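Local structure of 2-dehydropantoate 2-reductase (Porphyromonas gingivalis, 2QYT) at residues A[135-143]-A[154-165]. The protein probably catalyses the NADPH-dependent reduction of ketopantoate to pantoic acid, the second step of pantoate synthesis in the pathway to pantothenate. Numbering follows the deposited sequence.
Sequences VWKGCVYIS and LEADRELFYFGS. With EDO (1,2-ethanediol), chain J.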
ATOM      1  N   VAL A 135       0.479  -4.145 -14.199  1.00 15.96           N
ATOM      2  CA  VAL A 135       0.414  -4.055 -12.741  1.00 15.71           C
ATOM      3  C   VAL A 135       1.836  -3.908 -12.197  1.00 14.70           C
ATOM      4  O   VAL A 135       2.659  -4.762 -12.423  1.00 14.58           O
ATOM      5  CB  VAL A 135      -0.347  -5.281 -12.120  1.00 16.67           C
ATOM      6  CG1 VAL A 135      -0.309  -5.249 -10.576  1.00 15.77           C
ATOM      7  CG2 VAL A 135      -1.792  -5.376 -12.672  1.00 15.56           C
ATOM      8  N   TRP A 136       2.120  -2.791 -11.530  1.00 14.59           N
ATOM      9  CA  TRP A 136       3.379  -2.618 -10.827  1.00 15.22           C
ATOM     10  C   TRP A 136       3.200  -2.965  -9.340  1.00 15.37           C
ATOM     11  O   TRP A 136       2.114  -3.267  -8.921  1.00 15.94           O
ATOM     12  CB  TRP A 136       3.866  -1.182 -10.984  1.00 15.26           C
ATOM     13  CG  TRP A 136       4.291  -0.786 -12.407  1.00 16.84           C
ATOM     14  CD1 TRP A 136       4.576  -1.623 -13.479  1.00 16.04           C
ATOM     15  CD2 TRP A 136       4.548   0.540 -12.860  1.00 14.65           C
ATOM     16  NE1 TRP A 136       4.984  -0.878 -14.550  1.00 14.78           N
ATOM     17  CE2 TRP A 136       4.953   0.450 -14.207  1.00 16.10           C
ATOM     18  CE3 TRP A 136       4.445   1.808 -12.255  1.00 15.08           C
ATOM     19  CZ2 TRP A 136       5.258   1.590 -14.977  1.00 16.06           C
ATOM     20  CZ3 TRP A 136       4.746   2.937 -13.021  1.00 15.67           C
ATOM     21  CH2 TRP A 136       5.142   2.815 -14.367  1.00 15.40           C
ATOM     22  N   LYS A 137       4.281  -2.964  -8.572  1.00 15.67           N
ATOM     23  CA  LYS A 137       4.250  -3.268  -7.148  1.00 15.95           C
ATOM     24  C   LYS A 137       4.533  -1.981  -6.407  1.00 15.99           C
ATOM     25  O   LYS A 137       5.297  -1.146  -6.883  1.00 15.43           O
ATOM     26  CB  LYS A 137       5.344  -4.271  -6.803  1.00 16.58           C
ATOM     27  CG  LYS A 137       5.205  -5.532  -7.595  1.00 18.92           C
ATOM     28  CD  LYS A 137       6.040  -6.654  -7.064  1.00 24.08           C
ATOM     29  CE  LYS A 137       5.906  -7.808  -8.042  1.00 27.99           C
ATOM     30  NZ  LYS A 137       6.828  -8.926  -7.728  1.00 32.64           N
ATOM     31  N   GLY A 138       3.915  -1.819  -5.251  1.00 16.20           N
ATOM     32  CA  GLY A 138       4.166  -0.637  -4.444  1.00 17.63           C
ATOM     33  C   GLY A 138       3.914  -0.897  -2.978  1.00 17.87           C
ATOM     34  O   GLY A 138       3.246  -1.867  -2.624  1.00 16.71           O
ATOM     35  N   CYS A 139       4.514  -0.066  -2.119  1.00 18.67           N
ATOM     36  CA  CYS A 139       4.156  -0.037  -0.725  1.00 19.13           C
ATOM     37  C   CYS A 139       4.477   1.322  -0.113  1.00 20.26           C
ATOM     38  O   CYS A 139       5.400   2.020  -0.549  1.00 21.85           O
ATOM     39  CB  CYS A 139       4.847  -1.162   0.052  1.00 19.70           C
ATOM     40  SG  CYS A 139       6.616  -0.903   0.286  1.00 18.35           S
ATOM     41  N   VAL A 140       3.702   1.707   0.901  1.00 20.23           N
ATOM     42  CA  VAL A 140       3.821   3.038   1.525  1.00 17.91           C
ATOM     43  C   VAL A 140       4.103   2.880   3.009  1.00 17.53           C
ATOM     44  O   VAL A 140       3.751   1.868   3.600  1.00 17.23           O
ATOM     45  CB  VAL A 140       2.572   3.924   1.239  1.00 18.32           C
ATOM     46  CG1 VAL A 140       2.399   4.142  -0.259  1.00 17.51           C
ATOM     47  CG2 VAL A 140       1.283   3.332   1.826  1.00 15.59           C
ATOM     48  N   TYR A 141       4.838   3.827   3.595  1.00 17.51           N
ATOM     49  CA  TYR A 141       4.963   3.940   5.041  1.00 16.30           C
ATOM     50  C   TYR A 141       4.388   5.302   5.393  1.00 16.30           C
ATOM     51  O   TYR A 141       4.936   6.341   5.031  1.00 15.04           O
ATOM     52  CB  TYR A 141       6.421   3.857   5.488  1.00 17.28           C
ATOM     53  CG  TYR A 141       7.042   2.502   5.346  1.00 16.33           C
ATOM     54  CD1 TYR A 141       7.114   1.647   6.420  1.00 17.53           C
ATOM     55  CD2 TYR A 141       7.517   2.057   4.121  1.00 18.29           C
ATOM     56  CE1 TYR A 141       7.714   0.370   6.308  1.00 20.21           C
ATOM     57  CE2 TYR A 141       8.094   0.782   3.991  1.00 18.72           C
ATOM     58  CZ  TYR A 141       8.186  -0.053   5.079  1.00 18.88           C
ATOM     59  OH  TYR A 141       8.741  -1.316   4.946  1.00 17.84           O
ATOM     60  N   ILE A 142       3.245   5.286   6.058  1.00 16.33           N
ATOM     61  CA  ILE A 142       2.488   6.499   6.286  1.00 17.32           C
ATOM     62  C   ILE A 142       1.458   6.191   7.349  1.00 19.03           C
ATOM     63  O   ILE A 142       0.886   5.082   7.339  1.00 20.47           O
ATOM     64  CB  ILE A 142       1.808   7.062   4.990  1.00 17.38           C
ATOM     65  CG1 ILE A 142       1.368   8.540   5.183  1.00 15.77           C
ATOM     66  CG2 ILE A 142       0.717   6.091   4.400  1.00 17.86           C
ATOM     67  CD1 ILE A 142       0.508   9.159   3.958  1.00 15.08           C
ATOM     68  N   SER A 143       1.254   7.139   8.268  1.00 18.23           N
ATOM     69  CA  SER A 143       0.309   6.992   9.365  1.00 19.16           C
ATOM     70  C   SER A 143      -0.899   7.880   9.146  1.00 19.00           C
ATOM     71  O   SER A 143      -1.023   8.950   9.736  1.00 19.65           O
ATOM     72  CB  SER A 143       0.993   7.393  10.664  1.00 19.77           C
ATOM     73  OG  SER A 143       2.071   6.503  10.900  1.00 26.23           O
ATOM     74  N   LEU A 154      -3.303  12.755   9.260  1.00 15.52           N
ATOM     75  CA  LEU A 154      -2.016  12.124   9.487  1.00 16.12           C
ATOM     76  C   LEU A 154      -1.557  12.375  10.875  1.00 17.35           C
ATOM     77  O   LEU A 154      -1.549  13.515  11.377  1.00 17.32           O
ATOM     78  CB  LEU A 154      -0.934  12.638   8.545  1.00 17.13           C
ATOM     79  CG  LEU A 154      -0.857  12.109   7.120  1.00 16.89           C
ATOM     80  CD1 LEU A 154      -2.122  12.447   6.381  1.00 14.41           C
ATOM     81  CD2 LEU A 154       0.393  12.724   6.425  1.00 15.71           C
ATOM     82  N   GLU A 155      -1.103  11.320  11.521  1.00 17.80           N
ATOM     83  CA  GLU A 155      -0.678  11.545  12.856  1.00 19.54           C
ATOM     84  C   GLU A 155       0.790  11.949  12.859  1.00 19.32           C
ATOM     85  O   GLU A 155       1.313  12.374  13.867  1.00 18.19           O
ATOM     86  CB  GLU A 155      -1.005  10.339  13.735  1.00 20.58           C
ATOM     87  CG  GLU A 155      -0.303   9.114  13.378  1.00 23.22           C
ATOM     88  CD  GLU A 155      -0.614   8.002  14.371  1.00 27.74           C
ATOM     89  OE1 GLU A 155      -1.803   7.569  14.424  1.00 31.48           O
ATOM     90  OE2 GLU A 155       0.334   7.581  15.068  1.00 23.14           O
ATOM     91  N   ALA A 156       1.443  11.826  11.707  1.00 18.92           N
ATOM     92  CA  ALA A 156       2.812  12.325  11.572  1.00 20.30           C
ATOM     93  C   ALA A 156       2.958  12.785  10.133  1.00 20.66           C
ATOM     94  O   ALA A 156       2.340  12.216   9.249  1.00 20.87           O
ATOM     95  CB  ALA A 156       3.834  11.264  11.908  1.00 18.49           C
ATOM     96  N   ASP A 157       3.775  13.804   9.903  1.00 21.67           N
ATOM     97  CA  ASP A 157       4.031  14.267   8.545  1.00 23.10           C
ATOM     98  C   ASP A 157       4.798  13.305   7.622  1.00 22.79           C
ATOM     99  O   ASP A 157       4.528  13.275   6.414  1.00 25.66           O
ATOM    100  CB  ASP A 157       4.750  15.607   8.578  1.00 23.43           C
ATOM    101  CG  ASP A 157       3.813  16.737   8.678  1.00 20.98           C
ATOM    102  OD1 ASP A 157       2.990  16.937   7.753  1.00 23.18           O
ATOM    103  OD2 ASP A 157       3.873  17.410   9.703  1.00 18.35           O
ATOM    104  N   ARG A 158       5.713  12.538   8.189  1.00 22.41           N
ATOM    105  CA  ARG A 158       6.586  11.592   7.479  0.50 22.10           C
ATOM    106  C   ARG A 158       5.794  10.610   6.626  1.00 21.62           C
ATOM    107  O   ARG A 158       4.816  10.020   7.135  1.00 21.14           O
ATOM    108  CB  ARG A 158       7.341  10.711   8.483  0.50 21.94           C
ATOM    109  CG  ARG A 158       8.432  11.349   9.292  0.50 22.71           C
ATOM    110  CD  ARG A 158       8.974  10.374  10.351  0.50 22.03           C
ATOM    111  NE  ARG A 158       8.055  10.078  11.460  0.50 20.69           N
ATOM    112  CZ  ARG A 158       7.742  10.919  12.443  0.50 20.17           C
ATOM    113  NH1 ARG A 158       8.247  12.141  12.478  0.50 20.65           N
ATOM    114  NH2 ARG A 158       6.900  10.537  13.396  0.50 21.50           N
ATOM    115  N   GLU A 159       6.250  10.384   5.393  1.00 20.10           N
ATOM    116  CA  GLU A 159       5.754   9.314   4.526  1.00 18.17           C
ATOM    117  C   GLU A 159       6.815   8.849   3.518  1.00 16.98           C
ATOM    118  O   GLU A 159       7.730   9.601   3.166  1.00 17.24           O
ATOM    119  CB  GLU A 159       4.407   9.648   3.883  1.00 18.20           C
ATOM    120  CG  GLU A 159       4.362  10.772   2.820  1.00 18.37           C
ATOM    121  CD  GLU A 159       5.157  10.499   1.530  1.00 17.93           C
ATOM    122  OE1 GLU A 159       5.680  11.487   0.988  1.00 18.58           O
ATOM    123  OE2 GLU A 159       5.283   9.342   1.057  1.00 17.14           O
ATOM    124  N   LEU A 160       6.692   7.594   3.084  1.00 15.45           N
ATOM    125  CA  LEU A 160       7.569   6.967   2.096  1.00 14.21           C
ATOM    126  C   LEU A 160       6.661   6.216   1.144  1.00 14.37           C
ATOM    127  O   LEU A 160       5.729   5.606   1.600  1.00 13.09           O
ATOM    128  CB  LEU A 160       8.548   6.008   2.785  1.00 13.80           C
ATOM    129  CG  LEU A 160       9.553   6.699   3.712  1.00 10.63           C
ATOM    130  CD1 LEU A 160      10.302   5.685   4.612  1.00 10.57           C
ATOM    131  CD2 LEU A 160      10.534   7.561   2.867  1.00 12.85           C
ATOM    132  N   PHE A 161       6.941   6.303  -0.172  1.00 14.52           N
ATOM    133  CA  PHE A 161       6.155   5.727  -1.236  1.00 14.40           C
ATOM    134  C   PHE A 161       7.235   5.062  -2.083  1.00 14.92           C
ATOM    135  O   PHE A 161       8.122   5.737  -2.644  1.00 15.83           O
ATOM    136  CB  PHE A 161       5.441   6.862  -1.993  1.00 14.25           C
ATOM    137  CG  PHE A 161       4.488   6.431  -3.105  1.00 15.20           C
ATOM    138  CD1 PHE A 161       3.108   6.711  -3.012  1.00 14.26           C
ATOM    139  CD2 PHE A 161       4.962   5.854  -4.281  1.00 13.92           C
ATOM    140  CE1 PHE A 161       2.230   6.374  -4.055  1.00 13.60           C
ATOM    141  CE2 PHE A 161       4.080   5.495  -5.319  1.00 13.17           C
ATOM    142  CZ  PHE A 161       2.717   5.765  -5.207  1.00 13.74           C
ATOM    143  N   TYR A 162       7.181   3.729  -2.138  1.00 15.05           N
ATOM    144  CA  TYR A 162       8.049   2.937  -3.023  1.00 15.87           C
ATOM    145  C   TYR A 162       7.255   2.262  -4.109  1.00 14.51           C
ATOM    146  O   TYR A 162       6.156   1.801  -3.869  1.00 14.84           O
ATOM    147  CB  TYR A 162       8.767   1.848  -2.232  1.00 16.06           C
ATOM    148  CG  TYR A 162       9.668   2.372  -1.177  1.00 17.35           C
ATOM    149  CD1 TYR A 162      10.977   2.737  -1.479  1.00 15.60           C
ATOM    150  CD2 TYR A 162       9.225   2.487   0.142  1.00 17.55           C
ATOM    151  CE1 TYR A 162      11.839   3.220  -0.472  1.00 17.41           C
ATOM    152  CE2 TYR A 162      10.085   2.957   1.149  1.00 20.61           C
ATOM    153  CZ  TYR A 162      11.378   3.321   0.826  1.00 17.56           C
ATOM    154  OH  TYR A 162      12.210   3.789   1.791  1.00 18.75           O
ATOM    155  N   PHE A 163       7.800   2.174  -5.307  1.00 15.01           N
ATOM    156  CA  PHE A 163       7.054   1.479  -6.372  1.00 15.72           C
ATOM    157  C   PHE A 163       8.010   1.004  -7.427  1.00 16.05           C
ATOM    158  O   PHE A 163       9.172   1.409  -7.421  1.00 16.94           O
ATOM    159  CB  PHE A 163       5.989   2.408  -6.979  1.00 15.76           C
ATOM    160  CG  PHE A 163       6.536   3.326  -8.026  1.00 15.35           C
ATOM    161  CD1 PHE A 163       6.432   2.983  -9.393  1.00 13.52           C
ATOM    162  CD2 PHE A 163       7.192   4.504  -7.654  1.00 14.20           C
ATOM    163  CE1 PHE A 163       6.953   3.828 -10.391  1.00 14.44           C
ATOM    164  CE2 PHE A 163       7.730   5.349  -8.624  1.00 13.68           C
ATOM    165  CZ  PHE A 163       7.594   5.005 -10.017  1.00 14.98           C
ATOM    166  N   GLY A 164       7.534   0.146  -8.320  1.00 16.85           N
ATOM    167  CA  GLY A 164       8.351  -0.323  -9.427  1.00 16.49           C
ATOM    168  C   GLY A 164       7.762  -1.477 -10.170  1.00 18.00           C
ATOM    169  O   GLY A 164       6.870  -2.148  -9.662  1.00 16.45           O
ATOM    170  N   SER A 165       8.240  -1.660 -11.418  1.00 21.10           N
ATOM    171  CA  SER A 165       7.845  -2.753 -12.328  1.00 23.17           C
ATOM    172  C   SER A 165       8.472  -4.121 -11.961  1.00 25.62           C
ATOM    173  O   SER A 165       7.942  -5.171 -12.330  1.00 27.37           O
ATOM    174  CB  SER A 165       8.285  -2.422 -13.765  1.00 23.19           C
ATOM    175  OG  SER A 165       9.717  -2.304 -13.891  1.00 21.70           O
TER
HETATM  176  C1  EDO J 323       6.598  14.394   4.149  1.00 20.75           C
HETATM  177  O1  EDO J 323       5.197  14.611   4.118  1.00 20.83           O
HETATM  178  C2  EDO J 323       7.027  13.496   3.013  1.00 20.76           C
HETATM  179  O2  EDO J 323       7.497  12.306   3.657  1.00 23.78           O
HETATM  180  O   HOH W   1       2.671   9.664   8.496  1.00  2.00           O
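Lys137, Cys139 and Tyr141 pair with Gly164, Tyr162 and Leu160 in an antiparallel ladder, the strand axes 4.6 Å apart and their directions at 176°, inside the mixed sheet that accompanies the parallel Rossmann-type sheet of this reductase. Each of the three pairs closes a ring of two backbone hydrogen bonds, such as Tyr162 N to Cys139 O (2.9 Å) and Cys139 N to Tyr162 O. Between the rings, Gly138 faces Phe163 and Val140 faces Phe161 as non-hydrogen-bonded pairs, where CA-H...O contacts such as Val140 CA to Leu160 O (3.2 Å) fill in. At the corner of 155-157, Glu155 N still bonds Ser143 O directly (3.0 Å), and a water accepts from Ser143 N and donates to Ala156 O and Arg158 O.

On one face, Val140 CG1 meets Phe161 CD1 at 3.8 Å, while Ile142 CG1 lies alongside Glu159 CB; the Glu159 carboxylate turns away to hydrogen-bond Tyr23 of helix 18-33 through OE2. On the other, Tyr141 CD2 lies 4.0 Å from Tyr162 CE2, at the edge of the Tyr162 ring and near its plane, and helix 194-215 packs here against Cys139 and both tyrosines. Lys137 extends from this face to salt bridges with Asp195 and Glu124.

At the Lys137-Gly164 end of the ladder, Trp136 has CG opposite its own carbonyl carbon (chi1 -68°), which lays the indole beside Phe163. Their planes are 29° apart but slid so far that the rings barely overlap, and Trp136 CZ3 touches Phe163 CE1 at 3.5 Å, while Ser165 N sits 4.1 Å above one indole face, toward its rim.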